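Local atomic coordinates of RidA family protein (Mycobacterium tuberculosis, PDB entry 3I7T), a protein that is of unknown function but belongs to the YjgF/YER057c/UK114 (RidA) family and assembles as a homotrimer. Residues A43-A48 with L110-E115. Numbering follows the deposited sequence.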
# COMPACT_ATOMS: atom_id res chain seq x y z
N ALA A 43 -21.65 6.69 5.25
CA ALA A 43 -21.39 7.09 6.63
C ALA A 43 -20.06 6.55 7.13
O ALA A 43 -19.32 7.24 7.84
CB ALA A 43 -22.53 6.63 7.53
N GLN A 44 -19.75 5.31 6.77
CA GLN A 44 -18.50 4.67 7.17
C GLN A 44 -17.29 5.36 6.55
O GLN A 44 -16.26 5.52 7.20
CB GLN A 44 -18.51 3.19 6.80
CG GLN A 44 -19.48 2.36 7.65
CD GLN A 44 -19.23 0.87 7.50
OE1 GLN A 44 -18.26 0.44 6.87
NE2 GLN A 44 -20.12 0.06 8.07
N THR A 45 -17.41 5.76 5.28
CA THR A 45 -16.33 6.54 4.66
C THR A 45 -16.10 7.87 5.37
O THR A 45 -14.97 8.25 5.67
CB THR A 45 -16.60 6.78 3.17
OG1 THR A 45 -16.91 5.53 2.56
CG2 THR A 45 -15.37 7.35 2.51
N ARG A 46 -17.18 8.60 5.66
CA ARG A 46 -17.04 9.88 6.34
C ARG A 46 -16.36 9.68 7.69
O ARG A 46 -15.46 10.44 8.07
CB ARG A 46 -18.39 10.58 6.51
CG ARG A 46 -18.97 11.12 5.20
CD ARG A 46 -20.17 12.06 5.44
NE ARG A 46 -21.18 11.42 6.28
CZ ARG A 46 -22.25 10.78 5.83
NH1 ARG A 46 -22.49 10.70 4.52
NH2 ARG A 46 -23.10 10.23 6.69
N ASP A 47 -16.79 8.66 8.42
CA ASP A 47 -16.26 8.40 9.76
C ASP A 47 -14.81 7.94 9.71
O ASP A 47 -14.00 8.29 10.58
CB ASP A 47 -17.14 7.38 10.48
CG ASP A 47 -16.92 7.39 11.99
OD1 ASP A 47 -17.07 8.48 12.60
OD2 ASP A 47 -16.59 6.33 12.56
N ALA A 48 -14.46 7.16 8.68
CA ALA A 48 -13.07 6.73 8.53
C ALA A 48 -12.19 7.94 8.27
O ALA A 48 -11.08 8.02 8.79
CB ALA A 48 -12.92 5.70 7.40
N LEU A 110 -18.13 -4.09 8.31
CA LEU A 110 -17.23 -3.02 7.88
C LEU A 110 -17.08 -3.07 6.37
O LEU A 110 -16.74 -4.11 5.80
CB LEU A 110 -15.87 -3.17 8.57
CG LEU A 110 -16.02 -3.11 10.10
CD1 LEU A 110 -14.66 -3.18 10.79
CD2 LEU A 110 -16.77 -1.84 10.50
N LEU A 111 -17.35 -1.94 5.72
CA LEU A 111 -17.57 -1.91 4.27
C LEU A 111 -16.46 -1.19 3.52
O LEU A 111 -16.38 -1.26 2.29
CB LEU A 111 -18.89 -1.21 3.98
CG LEU A 111 -20.10 -1.88 4.63
CD1 LEU A 111 -21.35 -1.05 4.32
CD2 LEU A 111 -20.25 -3.32 4.15
N VAL A 112 -15.63 -0.48 4.27
CA VAL A 112 -14.60 0.37 3.68
C VAL A 112 -13.47 0.56 4.70
O VAL A 112 -13.72 0.69 5.89
CB VAL A 112 -15.16 1.74 3.18
CG1 VAL A 112 -15.84 2.50 4.29
CG2 VAL A 112 -14.04 2.58 2.59
N GLU A 113 -12.23 0.51 4.23
CA GLU A 113 -11.09 0.86 5.06
C GLU A 113 -10.18 1.81 4.28
O GLU A 113 -9.96 1.62 3.09
CB GLU A 113 -10.33 -0.40 5.48
CG GLU A 113 -9.08 -0.12 6.34
CD GLU A 113 -8.64 -1.36 7.09
OE1 GLU A 113 -9.46 -2.28 7.25
OE2 GLU A 113 -7.46 -1.44 7.50
N ILE A 114 -9.65 2.83 4.95
CA ILE A 114 -8.81 3.82 4.29
C ILE A 114 -7.47 4.01 4.99
O ILE A 114 -7.41 4.16 6.21
CB ILE A 114 -9.56 5.18 4.21
CG1 ILE A 114 -10.95 4.93 3.59
CG2 ILE A 114 -8.72 6.24 3.47
CD1 ILE A 114 -11.82 6.16 3.46
N GLU A 115 -6.39 3.98 4.21
CA GLU A 115 -5.07 4.36 4.68
C GLU A 115 -4.71 5.75 4.18
O GLU A 115 -5.27 6.23 3.18
CB GLU A 115 -4.03 3.39 4.12
CG GLU A 115 -4.22 1.98 4.56
CD GLU A 115 -3.25 1.05 3.84
OE1 GLU A 115 -2.58 1.52 2.90
OE2 GLU A 115 -3.13 -0.13 4.22
O HOH W 1 -15.49 0.80 7.88
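Gln44 reaches from the helix to the backbone of Leu111, just before strand 112-119 begins. Its OE1 accepts the Leu111 N-H at 2.8 Å, a fairly straight bond (155° at the hydrogen) that lies in the carbonyl plane and uses a lone pair. With CG anti to the carbonyl carbon (chi1 -70°) and the chain extended beyond it, the amide is carried out to the loop. A water within hydrogen-bonding distance of both bridges Gln44 OE1 (3.0 Å) and Val112 O (2.7 Å). At the other end of the amide, NE2 donates to the carbonyls of Gly38 and Gly109, which fixes the rotation of the group and ties Gln44 to the loops leading into the helix and into the strand.

Helix 41-58 lies against the sheet, as in the chorismate mutase-like alpha+beta fold of this family; the axes of segments 43-48 and 112-115 lie 8.3 Å apart and run in the same direction at 25°. Between them the packing is mostly apolar. Val112 CG1, in the crowded position between N and the carbonyl carbon, sits 3.7 Å from Gln44 CB and touches Thr45 OG1, a hydroxyl hydrogen-bonded to Ile41 O. Two residues along the strand, Ile114 CD1 touches Thr45 CG2 at 3.9 Å and Ala48 CB at 4.1 Å. On the other strand face, Glu113 and Glu115 pack on a second subunit; Glu115 forms salt bridges with Arg70 of its own chain and Arg70 of that subunit.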